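Local coordinates for L-fuculose phosphate aldolase (Streptococcus pneumoniae, PDB 4C24), which is a metal-binding enzyme of the class II aldolase and adducin family that holds a zinc ion and forms an assembly of four chains, at residues Ala44-Gly49 and Phe53-Ser58; Val61-Asp64 and Asn68-Glu71; Ala104-Cys109 and Ile185-Lys190; Met120-Gly125 and Glu204-Lys209; Ala154-Leu157 and Gly161-Ala164. One frame throughout, in Å; residues are numbered along the deposited sequence. Where two conformers were deposited one is given.

Contact 1 of 5, residues Ala44-Gly49 and Phe53-Ser58. With SO4 (sulfate ion), chain E.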
loop_
_atom_site.group_PDB
_atom_site.type_symbol
_atom_site.label_atom_id
_atom_site.label_comp_id
_atom_site.label_asym_id
_atom_site.label_seq_id
_atom_site.Cartn_x
_atom_site.Cartn_y
_atom_site.Cartn_z
ATOM N N ALA A 44 -21.900 23.601 -8.503
ATOM C CA ALA A 44 -21.830 23.281 -7.097
ATOM C C ALA A 44 -20.443 22.718 -6.819
ATOM O O ALA A 44 -19.984 21.834 -7.536
ATOM C CB ALA A 44 -22.905 22.267 -6.733
ATOM N N ILE A 45 -19.798 23.217 -5.781
ATOM C CA ILE A 45 -18.412 22.836 -5.513
ATOM C C ILE A 45 -18.181 22.619 -4.022
ATOM O O ILE A 45 -18.860 23.206 -3.185
ATOM C CB ILE A 45 -17.457 23.893 -6.121
ATOM C CG1 ILE A 45 -16.023 23.369 -6.077
ATOM C CG2 ILE A 45 -17.596 25.242 -5.427
ATOM C CD1 ILE A 45 -15.063 24.100 -7.007
ATOM N N THR A 46 -17.244 21.756 -3.679
ATOM C CA THR A 46 -16.861 21.568 -2.278
ATOM C C THR A 46 -16.237 22.810 -1.671
ATOM O O THR A 46 -15.686 23.645 -2.396
ATOM C CB THR A 46 -15.948 20.340 -2.141
ATOM O OG1 THR A 46 -14.847 20.478 -3.070
ATOM C CG2 THR A 46 -16.728 19.084 -2.489
ATOM N N PRO A 47 -16.319 22.969 -0.340
ATOM C CA PRO A 47 -15.808 24.163 0.318
ATOM C C PRO A 47 -14.313 24.058 0.584
ATOM O O PRO A 47 -13.769 22.944 0.568
ATOM C CB PRO A 47 -16.565 24.147 1.650
ATOM C CG PRO A 47 -16.654 22.686 1.937
ATOM C CD PRO A 47 -17.017 22.081 0.618
ATOM N N SER A 48 -13.681 25.189 0.883
ATOM C CA SER A 48 -12.234 25.202 1.157
ATOM C C SER A 48 -11.940 24.686 2.555
ATOM O O SER A 48 -12.671 25.002 3.498
ATOM C CB SER A 48 -11.668 26.612 1.031
ATOM O OG SER A 48 -10.277 26.601 1.301
ATOM N N GLY A 49 -10.879 23.893 2.679
ATOM C CA GLY A 49 -10.299 23.554 3.976
ATOM C C GLY A 49 -11.231 22.891 4.964
ATOM O O GLY A 49 -11.135 23.146 6.172
ATOM N N PHE A 53 -14.692 14.175 5.299
ATOM C CA PHE A 53 -15.600 13.438 6.163
ATOM C C PHE A 53 -16.429 14.327 7.085
ATOM O O PHE A 53 -17.283 13.841 7.833
ATOM C CB PHE A 53 -14.832 12.363 6.929
ATOM C CG PHE A 53 -14.742 11.077 6.185
ATOM C CD1 PHE A 53 -15.767 10.143 6.286
ATOM C CD2 PHE A 53 -13.680 10.818 5.330
ATOM C CE1 PHE A 53 -15.719 8.954 5.592
ATOM C CE2 PHE A 53 -13.624 9.623 4.631
ATOM C CZ PHE A 53 -14.646 8.696 4.757
ATOM N N GLU A 54 -16.191 15.632 6.994
ATOM C CA GLU A 54 -16.907 16.619 7.802
ATOM C C GLU A 54 -17.744 17.579 6.955
ATOM O O GLU A 54 -18.351 18.503 7.487
ATOM C CB GLU A 54 -15.918 17.410 8.661
ATOM C CG GLU A 54 -15.149 16.554 9.657
ATOM C CD GLU A 54 -14.549 17.365 10.783
ATOM O OE1 GLU A 54 -13.638 18.179 10.517
ATOM O OE2 GLU A 54 -14.987 17.182 11.939
ATOM N N ILE A 55 -17.785 17.364 5.643
ATOM C CA ILE A 55 -18.562 18.239 4.765
ATOM C C ILE A 55 -20.061 17.925 4.831
ATOM O O ILE A 55 -20.483 16.783 4.596
ATOM C CB ILE A 55 -18.073 18.195 3.296
ATOM C CG1 ILE A 55 -16.585 18.539 3.216
ATOM C CG2 ILE A 55 -18.883 19.158 2.427
ATOM C CD1 ILE A 55 -16.018 18.394 1.818
ATOM N N LYS A 56 -20.854 18.951 5.151
ATOM C CA LYS A 56 -22.312 18.857 5.125
ATOM C C LYS A 56 -22.857 19.513 3.870
ATOM O O LYS A 56 -22.175 20.337 3.239
ATOM C CB LYS A 56 -22.909 19.570 6.333
ATOM C CG LYS A 56 -22.457 19.040 7.681
ATOM C CD LYS A 56 -23.272 19.721 8.761
ATOM C CE LYS A 56 -22.520 19.823 10.075
ATOM N NZ LYS A 56 -22.060 21.222 10.294
ATOM N N GLU A 57 -24.088 19.164 3.513
ATOM C CA GLU A 57 -24.766 19.764 2.377
ATOM C C GLU A 57 -24.696 21.300 2.424
ATOM O O GLU A 57 -24.473 21.946 1.396
ATOM C CB GLU A 57 -26.215 19.263 2.301
ATOM C CG GLU A 57 -26.945 19.663 1.036
ATOM C CD GLU A 57 -28.148 18.789 0.729
ATOM O OE1 GLU A 57 -28.113 17.577 1.031
ATOM O OE2 GLU A 57 -29.125 19.320 0.164
ATOM N N SER A 58 -24.849 21.875 3.615
ATOM C CA SER A 58 -24.814 23.319 3.777
ATOM C C SER A 58 -23.437 23.931 3.553
ATOM O O SER A 58 -23.333 25.139 3.428
ATOM C CB SER A 58 -25.390 23.742 5.136
ATOM O OG SER A 58 -24.615 23.250 6.214
HETATM S S SO4 E . -9.433 23.379 -1.136
HETATM O O1 SO4 E . -9.555 24.845 -0.992
HETATM O O2 SO4 E . -8.140 23.126 -1.782
HETATM O O3 SO4 E . -9.495 22.864 0.247
HETATM O O4 SO4 E . -10.507 22.827 -1.991
#
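The ring of P47 is met by I55 at one corner: nothing of F53-S58 lies over either ring face, and CD is the ring atom approached. CG2 of I55 lies near the mean plane of the ring, 3.9 Å from P47 CD. CD1 of the same side chain is raised to one side of that plane, 4.0 Å from P47 CD, so both methyl groups bear on this one ring corner. This fork comes from the I55 torsions: CG1 stands anti to the carbonyl carbon (chi1 -56°) and CD1 continues it in an extended line, while CG2 is the branch anti to the backbone N. CD1 also passes 4.4 Å from T46 CB. The hydroxyl of T46 turns to another task and is hydrogen-bonded to L33 N. Around the pair, I14 of helix 7-22 and I50 touch I55, and D59 and R74 touch P47.

Beyond the proline the chain serves a sulfate ion, probably from the crystallisation liquor. S48 OG, placed anti to its own N at chi1 180°, binds sulfate O1 at 3.0 Å. G49 N donates to sulfate O3 at 3.0 Å in an almost straight bond (175°). S77 OG, S78 N and N32 ND2 also hydrogen-bond the sulfate. The chemistry is thus divided: buried, purely apolar contact of P47 with I55 packs the chain just after strand 42-45 against the loop that leads to strand 61-64, and the next two residues offer N-H and hydroxyl groups that suit a tetrahedral anion, consistent with an anion-binding pocket.

Contact 2 of 5, residues Val61-Asp64 and Asn68-Glu71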
loop_
_atom_site.group_PDB
_atom_site.type_symbol
_atom_site.label_atom_id
_atom_site.label_comp_id
_atom_site.label_asym_id
_atom_site.label_seq_id
_atom_site.Cartn_x
_atom_site.Cartn_y
_atom_site.Cartn_z
ATOM N N VAL A 61 -20.878 24.946 -1.891
ATOM C CA VAL A 61 -21.027 26.287 -2.392
ATOM C C VAL A 61 -21.547 26.219 -3.811
ATOM O O VAL A 61 -21.091 25.391 -4.618
ATOM C CB VAL A 61 -19.695 27.083 -2.355
ATOM C CG1 VAL A 61 -19.895 28.461 -2.947
ATOM C CG2 VAL A 61 -19.150 27.204 -0.934
ATOM N N VAL A 62 -22.518 27.075 -4.116
ATOM C CA VAL A 62 -23.108 27.078 -5.451
ATOM C C VAL A 62 -22.808 28.433 -6.060
ATOM O O VAL A 62 -22.967 29.471 -5.426
ATOM C CB VAL A 62 -24.634 26.827 -5.411
ATOM C CG1 VAL A 62 -25.214 26.791 -6.821
ATOM C CG2 VAL A 62 -24.882 25.507 -4.701
ATOM N N MET A 63 -22.326 28.413 -7.298
ATOM C CA MET A 63 -21.875 29.594 -7.982
ATOM C C MET A 63 -22.502 29.699 -9.351
ATOM O O MET A 63 -22.759 28.688 -9.976
ATOM C CB MET A 63 -20.397 29.387 -8.236
ATOM C CG MET A 63 -19.510 30.519 -7.844
ATOM S SD MET A 63 -17.897 29.792 -8.165
ATOM C CE MET A 63 -17.502 29.219 -6.517
ATOM N N ASP A 64 -22.693 30.915 -9.846
ATOM C CA ASP A 64 -23.106 31.103 -11.231
ATOM C C ASP A 64 -21.880 31.053 -12.179
ATOM O O ASP A 64 -20.753 30.899 -11.729
ATOM C CB ASP A 64 -23.965 32.368 -11.392
ATOM C CG ASP A 64 -23.165 33.663 -11.402
ATOM O OD1 ASP A 64 -21.901 33.642 -11.401
ATOM O OD2 ASP A 64 -23.802 34.745 -11.433
ATOM N N ASN A 68 -20.092 34.095 -9.178
ATOM C CA ASN A 68 -20.812 34.757 -8.095
ATOM C C ASN A 68 -21.489 33.692 -7.270
ATOM O O ASN A 68 -22.225 32.855 -7.809
ATOM C CB ASN A 68 -21.856 35.694 -8.657
ATOM C CG ASN A 68 -21.244 36.805 -9.472
ATOM O OD1 ASN A 68 -20.600 37.685 -8.936
ATOM N ND2 ASN A 68 -21.442 36.752 -10.769
ATOM N N VAL A 69 -21.186 33.707 -5.980
ATOM C CA VAL A 69 -21.764 32.733 -5.050
ATOM C C VAL A 69 -23.244 33.052 -4.855
ATOM O O VAL A 69 -23.609 34.195 -4.581
ATOM C CB VAL A 69 -21.045 32.757 -3.699
ATOM C CG1 VAL A 69 -21.736 31.801 -2.730
ATOM C CG2 VAL A 69 -19.603 32.333 -3.891
ATOM N N VAL A 70 -24.073 32.033 -5.040
ATOM C CA VAL A 70 -25.522 32.194 -4.883
ATOM C C VAL A 70 -26.088 31.306 -3.767
ATOM O O VAL A 70 -27.211 31.557 -3.274
ATOM C CB VAL A 70 -26.258 31.968 -6.219
ATOM C CG1 VAL A 70 -25.981 33.129 -7.166
ATOM C CG2 VAL A 70 -25.875 30.623 -6.837
ATOM N N GLU A 71 -25.376 30.270 -3.351
ATOM C CA GLU A 71 -25.758 29.497 -2.154
ATOM C C GLU A 71 -24.532 29.091 -1.373
ATOM O O GLU A 71 -23.535 28.738 -1.971
ATOM C CB GLU A 71 -26.487 28.217 -2.555
ATOM C CG GLU A 71 -27.934 28.351 -2.962
ATOM C CD GLU A 71 -28.736 27.067 -2.743
ATOM O OE1 GLU A 71 -28.189 25.950 -2.924
ATOM O OE2 GLU A 71 -29.936 27.178 -2.391
#
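D64 and N68 come together through two torsions: chi1 of D64 (78°) sets the carboxylate between backbone N and carbonyl carbon, and chi1 of N68 (-63°) swings the amide beside its own N. The planes of the two groups stand nearly perpendicular, 83° apart. N68 ND2 straddles the carboxylate, reaching the syn lone pairs of D64 OD1 and D64 OD2, each at 3.2 Å. N68 N also donates to D64 OD1, from above the carboxylate plane, at 2.9 Å. The same oxygen accepts N66 N, closing an Asx turn within this beta hairpin.

Further along the ladder D64 N donates to N68 O, and V62 N to E71 O. A classic beta bulge sets two residues, V70 and E71, opposite V62: V62 O takes V70 N at 2.8 Å and, from the same side of its plane, E71 N at 3.3 Å. On one sheet face the V61 and V69 side chains cross at about a right angle, V61 CG1 3.8 Å from V69 CG1; on the other V62 CB lies alongside E71 CB at 3.7 Å. The carboxylate of E71 is drawn off into a salt bridge with K10. Three N-H groups gathered on D64 OD1 probably favour the charged carboxylate and fix its rotation at the turn.

Contact 3 of 5, residues Ala104-Cys109 and Ile185-Lys190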
loop_
_atom_site.group_PDB
_atom_site.type_symbol
_atom_site.label_atom_id
_atom_site.label_comp_id
_atom_site.label_asym_id
_atom_site.label_seq_id
_atom_site.Cartn_x
_atom_site.Cartn_y
_atom_site.Cartn_z
ATOM N N ALA A 104 0.312 9.848 -10.325
ATOM C CA ALA A 104 -0.034 10.949 -11.200
ATOM C C ALA A 104 0.686 12.214 -10.739
ATOM O O ALA A 104 1.174 12.977 -11.564
ATOM C CB ALA A 104 -1.542 11.119 -11.286
ATOM N N THR A 105 0.802 12.413 -9.437
ATOM C CA THR A 105 1.472 13.587 -8.903
ATOM C C THR A 105 2.979 13.445 -9.058
ATOM O O THR A 105 3.635 14.445 -9.313
ATOM C CB THR A 105 1.072 13.815 -7.451
ATOM O OG1 THR A 105 -0.337 14.021 -7.433
ATOM C CG2 THR A 105 1.763 15.038 -6.864
ATOM N N VAL A 106 3.504 12.224 -8.921
ATOM C CA VAL A 106 4.935 11.967 -9.277
ATOM C C VAL A 106 5.237 12.487 -10.675
ATOM O O VAL A 106 6.211 13.266 -10.887
ATOM C CB VAL A 106 5.272 10.478 -9.165
ATOM C CG1 VAL A 106 6.644 10.176 -9.802
ATOM C CG2 VAL A 106 5.235 10.102 -7.705
ATOM N N LEU A 107 4.436 12.056 -11.636
ATOM C CA LEU A 107 4.631 12.537 -13.009
ATOM C C LEU A 107 4.519 14.057 -13.073
ATOM O O LEU A 107 5.299 14.722 -13.725
ATOM C CB LEU A 107 3.667 11.862 -13.959
ATOM C CG LEU A 107 3.986 10.384 -14.171
ATOM C CD1 LEU A 107 2.922 9.776 -15.073
ATOM C CD2 LEU A 107 5.376 10.209 -14.862
ATOM N N ALA A 108 3.552 14.639 -12.367
ATOM C CA ALA A 108 3.380 16.076 -12.346
ATOM C C ALA A 108 4.603 16.796 -11.781
ATOM O O ALA A 108 4.906 17.910 -12.198
ATOM C CB ALA A 108 2.153 16.394 -11.479
ATOM N N CYS A 109 5.258 16.199 -10.788
ATOM C CA CYS A 109 6.421 16.836 -10.175
ATOM C C CYS A 109 7.670 16.716 -11.021
ATOM O O CYS A 109 8.590 17.512 -10.850
ATOM C CB CYS A 109 6.650 16.352 -8.747
ATOM S SG CYS A 109 5.288 16.797 -7.638
ATOM N N ILE A 185 1.450 2.311 -13.168
ATOM C CA ILE A 185 2.011 1.283 -14.036
ATOM C C ILE A 185 3.190 1.885 -14.805
ATOM O O ILE A 185 4.248 1.253 -14.900
ATOM C CB ILE A 185 0.966 0.711 -15.013
ATOM C CG1 ILE A 185 -0.156 -0.034 -14.251
ATOM C CG2 ILE A 185 1.602 -0.176 -16.086
ATOM C CD1 ILE A 185 0.337 -1.183 -13.414
ATOM N N TYR A 186 2.989 3.081 -15.334
ATOM C CA TYR A 186 4.038 3.708 -16.180
ATOM C C TYR A 186 5.280 3.965 -15.349
ATOM O O TYR A 186 6.422 3.674 -15.793
ATOM C CB TYR A 186 3.519 4.997 -16.761
ATOM C CG TYR A 186 4.498 5.748 -17.632
ATOM C CD1 TYR A 186 5.031 5.159 -18.748
ATOM C CD2 TYR A 186 4.846 7.048 -17.334
ATOM C CE1 TYR A 186 5.894 5.874 -19.550
ATOM C CE2 TYR A 186 5.714 7.777 -18.123
ATOM C CZ TYR A 186 6.222 7.175 -19.233
ATOM O OH TYR A 186 7.100 7.896 -20.023
ATOM N N CYS A 187 5.118 4.531 -14.171
ATOM C CA CYS A 187 6.268 4.838 -13.325
ATOM C C CYS A 187 7.015 3.581 -12.906
ATOM O O CYS A 187 8.243 3.504 -12.937
ATOM C CB CYS A 187 5.798 5.584 -12.074
ATOM S SG CYS A 187 5.405 7.307 -12.377
ATOM N N LEU A 188 6.277 2.567 -12.478
ATOM C CA LEU A 188 6.885 1.333 -12.061
ATOM C C LEU A 188 7.596 0.666 -13.244
ATOM O O LEU A 188 8.696 0.100 -13.072
ATOM C CB LEU A 188 5.835 0.377 -11.460
ATOM C CG LEU A 188 5.235 0.884 -10.172
ATOM C CD1 LEU A 188 4.186 -0.120 -9.730
ATOM C CD2 LEU A 188 6.183 1.128 -9.055
ATOM N N ALA A 189 6.997 0.722 -14.432
ATOM C CA ALA A 189 7.646 0.115 -15.604
ATOM C C ALA A 189 8.943 0.845 -15.877
ATOM O O ALA A 189 9.927 0.182 -16.205
ATOM C CB ALA A 189 6.733 0.142 -16.806
ATOM N N LYS A 190 8.948 2.158 -15.698
ATOM C CA LYS A 190 10.160 2.965 -15.999
ATOM C C LYS A 190 11.307 2.518 -15.080
ATOM O O LYS A 190 12.498 2.619 -15.440
ATOM C CB LYS A 190 9.867 4.466 -15.887
ATOM C CG LYS A 190 10.991 5.365 -16.395
ATOM C CD LYS A 190 10.968 5.417 -17.914
ATOM C CE LYS A 190 11.970 6.426 -18.444
ATOM N NZ LYS A 190 12.017 6.387 -19.931
#
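Two helices pack here near the interfaces with the second and third subunits: helix 103-110 and the long helix 169-192, whose short segments run with their N-to-C directions 66° apart, axes 10.2 Å apart at the closest. L107 and C187 carry the contact. L107 CG stands anti to the carbonyl carbon (chi1 -70°), and the two methyl groups spread against neighbouring residues of the other helix. CD1 comes to the edge of the Y186 ring, near its plane, 4.0 Å from Y186 CD2. L107 CD2 lies at the same ring edge and also meets C187 SG at 3.8 Å. The sulfur is shared, since V106 CG1 touches C187 SG from another side at 4.0 Å.

Behind this pair, L107 rests on L156 and A183, and C187 also touches Y103. The Y186 ring meets F192 of the second subunit, whose L188 packs on V106; L188 in turn packs on V106 of the third subunit. Both helices therefore serve the interior and the subunit interfaces together. No hydrogen bond spans the two segments: hold comes from methyl and sulfur surfaces in a buried setting, which implies fit by shape and dispersion, with Y186 turning its edge rather than its face to the leucine.

Contact 4 of 5, residues Met120-Gly125 and Glu204-Lys209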
loop_
_atom_site.group_PDB
_atom_site.type_symbol
_atom_site.label_atom_id
_atom_site.label_comp_id
_atom_site.label_asym_id
_atom_site.label_seq_id
_atom_site.Cartn_x
_atom_site.Cartn_y
_atom_site.Cartn_z
ATOM N N MET A 120 -5.871 1.417 -20.864
ATOM C CA MET A 120 -6.972 2.042 -20.118
ATOM C C MET A 120 -6.897 3.555 -20.039
ATOM O O MET A 120 -7.852 4.236 -19.650
ATOM C CB MET A 120 -7.086 1.442 -18.724
ATOM C CG MET A 120 -7.736 0.078 -18.729
ATOM S SD MET A 120 -9.436 0.077 -19.328
ATOM C CE MET A 120 -10.161 1.366 -18.347
ATOM N N ILE A 121 -5.759 4.130 -20.413
ATOM C CA ILE A 121 -5.639 5.571 -20.413
ATOM C C ILE A 121 -6.652 6.189 -21.378
ATOM O O ILE A 121 -6.929 7.362 -21.289
ATOM C CB ILE A 121 -4.184 6.043 -20.690
ATOM C CG1 ILE A 121 -3.997 7.483 -20.194
ATOM C CG2 ILE A 121 -3.766 5.836 -22.157
ATOM C CD1 ILE A 121 -4.424 7.686 -18.751
ATOM N N ALA A 122 -7.161 5.407 -22.329
ATOM C CA ALA A 122 -8.182 5.900 -23.266
ATOM C C ALA A 122 -9.449 6.468 -22.609
ATOM O O ALA A 122 -10.198 7.194 -23.251
ATOM C CB ALA A 122 -8.546 4.836 -24.274
ATOM N N VAL A 123 -9.657 6.188 -21.328
ATOM C CA VAL A 123 -10.725 6.915 -20.625
ATOM C C VAL A 123 -10.475 8.429 -20.582
ATOM O O VAL A 123 -11.404 9.214 -20.482
ATOM C CB VAL A 123 -10.992 6.380 -19.205
ATOM C CG1 VAL A 123 -11.405 4.917 -19.261
ATOM C CG2 VAL A 123 -9.802 6.625 -18.275
ATOM N N ALA A 124 -9.205 8.843 -20.660
ATOM C CA ALA A 124 -8.871 10.244 -20.680
ATOM C C ALA A 124 -8.426 10.746 -22.057
ATOM O O ALA A 124 -8.688 11.885 -22.396
ATOM C CB ALA A 124 -7.813 10.524 -19.637
ATOM N N GLY A 125 -7.774 9.889 -22.838
ATOM C CA GLY A 125 -7.257 10.261 -24.169
ATOM C C GLY A 125 -6.068 9.392 -24.517
ATOM O O GLY A 125 -5.790 8.420 -23.832
ATOM N N GLU A 204 -6.473 5.513 -31.053
ATOM C CA GLU A 204 -7.635 6.042 -31.782
ATOM C C GLU A 204 -8.730 4.975 -31.814
ATOM O O GLU A 204 -9.920 5.269 -31.595
ATOM C CB GLU A 204 -7.232 6.420 -33.207
ATOM N N LEU A 205 -8.319 3.728 -32.048
ATOM C CA LEU A 205 -9.234 2.585 -32.014
ATOM C C LEU A 205 -9.815 2.420 -30.616
ATOM O O LEU A 205 -11.011 2.190 -30.462
ATOM C CB LEU A 205 -8.511 1.315 -32.488
ATOM C CG LEU A 205 -9.160 -0.067 -32.443
ATOM C CD1 LEU A 205 -10.580 -0.089 -32.995
ATOM C CD2 LEU A 205 -8.278 -1.034 -33.214
ATOM N N MET A 206 -8.971 2.569 -29.603
ATOM C CA MET A 206 -9.396 2.439 -28.227
ATOM C C MET A 206 -10.484 3.455 -27.881
ATOM O O MET A 206 -11.472 3.109 -27.212
ATOM C CB MET A 206 -8.191 2.605 -27.299
ATOM C CG MET A 206 -8.229 1.689 -26.073
ATOM S SD MET A 206 -8.209 -0.063 -26.510
ATOM C CE MET A 206 -6.585 -0.173 -27.277
ATOM N N ALA A 207 -10.309 4.689 -28.359
ATOM C CA ALA A 207 -11.283 5.753 -28.119
ATOM C C ALA A 207 -12.645 5.354 -28.658
ATOM O O ALA A 207 -13.660 5.582 -27.999
ATOM C CB ALA A 207 -10.843 7.072 -28.736
ATOM N N GLU A 208 -12.661 4.764 -29.849
ATOM C CA GLU A 208 -13.922 4.396 -30.497
ATOM C C GLU A 208 -14.595 3.227 -29.795
ATOM O O GLU A 208 -15.817 3.208 -29.661
ATOM C CB GLU A 208 -13.711 4.156 -31.995
ATOM C CG GLU A 208 -12.897 5.286 -32.615
ATOM C CD GLU A 208 -13.120 5.489 -34.099
ATOM O OE1 GLU A 208 -12.814 4.571 -34.890
ATOM O OE2 GLU A 208 -13.580 6.590 -34.473
ATOM N N LYS A 209 -13.798 2.276 -29.311
ATOM C CA LYS A 209 -14.321 1.141 -28.545
ATOM C C LYS A 209 -14.910 1.564 -27.211
ATOM O O LYS A 209 -15.887 0.965 -26.745
ATOM C CB LYS A 209 -13.232 0.101 -28.318
ATOM C CG LYS A 209 -12.768 -0.561 -29.603
ATOM C CD LYS A 209 -11.811 -1.692 -29.318
ATOM C CE LYS A 209 -12.564 -2.979 -29.053
ATOM N NZ LYS A 209 -12.995 -3.610 -30.328
#
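From M120 to V123 the chain winds as a 3-10 segment that meets M206 with the methyl of its third residue, A122. M120, at the start, has its CB directed away from E204-K209, and the side chain rests on E178 of helix 169-192, while its carbonyl O accepts V123 N at 3.1 Å. I121 packs on V179, L114 and V128 and also on M203 of helix 200-210, without meeting E204-K209, and I121 O is gripped twice, by A124 N at 2.8 Å and by G125 N at 3.1 Å. A122 then turns its CB toward the helix and sets it 3.6 Å from M206 CG. The same methyl lies 3.8 Å from M206 CB, so it bears on the base of the methionine and not on its sulfur. Beyond CG the chain of M206 bends twice (chi2 62°, chi3 64°) and carries SD and CE off, where the residue packs on Y119. A207 follows beside it, its CA 5.8 Å from A122 CA, the closest CA pair of the two segments. V123 touches F210, A124 touches V179, and G125, in the loop that follows, has a positive phi of 153°. The arrangement is a small, wholly apolar docking of the C-terminal helix 200-210 on the 3-10 turn that precedes strand 130-131, with L205, M206 and K209 of that helix also packing on the third subunit.

Contact 5 of 5, residues Ala154-Leu157 and Gly161-Ala164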
loop_
_atom_site.group_PDB
_atom_site.type_symbol
_atom_site.label_atom_id
_atom_site.label_comp_id
_atom_site.label_asym_id
_atom_site.label_seq_id
_atom_site.Cartn_x
_atom_site.Cartn_y
_atom_site.Cartn_z
ATOM N N ALA A 154 -8.445 14.408 -18.704
ATOM C CA ALA A 154 -7.636 14.578 -17.514
ATOM C C ALA A 154 -6.404 15.362 -17.877
ATOM O O ALA A 154 -6.031 15.394 -19.048
ATOM C CB ALA A 154 -7.253 13.238 -16.912
ATOM N N VAL A 155 -5.803 15.967 -16.866
ATOM C CA VAL A 155 -4.566 16.736 -17.033
ATOM C C VAL A 155 -3.778 16.689 -15.741
ATOM O O VAL A 155 -4.356 16.685 -14.652
ATOM C CB VAL A 155 -4.842 18.194 -17.477
ATOM C CG1 VAL A 155 -5.557 18.997 -16.413
ATOM C CG2 VAL A 155 -3.566 18.922 -17.851
ATOM N N LEU A 156 -2.454 16.579 -15.825
ATOM C CA LEU A 156 -1.604 16.715 -14.663
ATOM C C LEU A 156 -1.261 18.194 -14.394
ATOM O O LEU A 156 -1.011 18.981 -15.317
ATOM C CB LEU A 156 -0.326 15.874 -14.831
ATOM C CG LEU A 156 -0.485 14.409 -15.236
ATOM C CD1 LEU A 156 0.862 13.725 -15.396
ATOM C CD2 LEU A 156 -1.387 13.701 -14.226
ATOM N N LEU A 157 -1.257 18.569 -13.128
ATOM C CA LEU A 157 -0.956 19.926 -12.718
ATOM C C LEU A 157 0.436 19.894 -12.111
ATOM O O LEU A 157 0.694 19.219 -11.113
ATOM C CB LEU A 157 -1.958 20.386 -11.658
ATOM C CG LEU A 157 -3.411 20.264 -12.106
ATOM C CD1 LEU A 157 -4.315 20.641 -10.927
ATOM C CD2 LEU A 157 -3.731 21.067 -13.367
ATOM N N GLY A 161 -0.852 17.953 -8.808
ATOM C CA GLY A 161 -1.788 16.828 -8.803
ATOM C C GLY A 161 -2.461 16.596 -10.120
ATOM O O GLY A 161 -1.850 16.746 -11.172
ATOM N N ILE A 162 -3.730 16.226 -10.083
ATOM C CA ILE A 162 -4.446 15.847 -11.265
ATOM C C ILE A 162 -5.799 16.544 -11.261
ATOM O O ILE A 162 -6.344 16.856 -10.193
ATOM C CB ILE A 162 -4.636 14.308 -11.317
ATOM C CG1 ILE A 162 -5.190 13.825 -12.654
ATOM C CG2 ILE A 162 -5.537 13.825 -10.177
ATOM C CD1 ILE A 162 -5.232 12.321 -12.798
ATOM N N LEU A 163 -6.311 16.788 -12.449
ATOM C CA LEU A 163 -7.654 17.270 -12.684
ATOM C C LEU A 163 -8.296 16.356 -13.713
ATOM O O LEU A 163 -7.700 16.048 -14.750
ATOM C CB LEU A 163 -7.640 18.711 -13.202
ATOM C CG LEU A 163 -8.960 19.486 -13.301
ATOM C CD1 LEU A 163 -9.362 19.910 -11.894
ATOM C CD2 LEU A 163 -8.840 20.739 -14.179
ATOM N N ALA A 164 -9.523 15.898 -13.443
ATOM C CA ALA A 164 -10.249 15.094 -14.412
ATOM C C ALA A 164 -11.681 15.575 -14.530
ATOM O O ALA A 164 -12.234 16.089 -13.568
ATOM C CB ALA A 164 -10.226 13.621 -14.028
#
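V155 and L163 lie alongside one another at the apolar centre, V155 CG1 resting 3.8 Å from L163 CB. L157 extends this face, its CD1 4.5 Å from L163 CB, and helices 80-89 and 139-149 cover it through M82, A145 and A148. On the other face L156, its CG anti to the carbonyl carbon (chi1 -51°), reaches obliquely over I162, L156 CD2 to I162 CG1 at 4.1 Å. A154 CB and A164 CB, 4.2 Å apart, continue that face, which packs on helix 169-192 through I175, V176 and V179. Strands 154-157 and 161-166 form an antiparallel beta hairpin inside the mixed sheet, and H160, a zinc ligand, sits in its turn. I162 O binds H98 ND1 and so probably helps to orient this second zinc ligand.

Between the faces runs the polar ladder. V155 N donates to L163 O and L163 N returns to V155 O, both nearly along the C=O axis. Nearer the turn L157 N meets G161 O at 2.7 Å, coming from above the carbonyl plane but almost straight at the hydrogen (178°). G161 N donates to L157 O at 3.1 Å, in the carbonyl plane and on a lone pair.

How the contacts relate
Contacts 2 and 5 lie in the mixed sheet, and contact 1 reaches it through strand 42-45; contact 5 sits about 6 Å from the centre of the chain. Contacts 1 and 2, with centres about 13 Å apart, follow in series and join directly, I45 N lying 2.8 Å from V61 O between adjacent strands. Contacts 3 and 4 lie across the chain's centre from contact 1, with centres about 30 and 33 Å from it. Their segments alternate along the sequence, and both enclose the hairpin of contact 5, which touches each: T105 on G161, A124 on A154. No other chain touches the segments of contacts 1, 2 and 5, whereas contacts 3 and 4 both touch the third subunit.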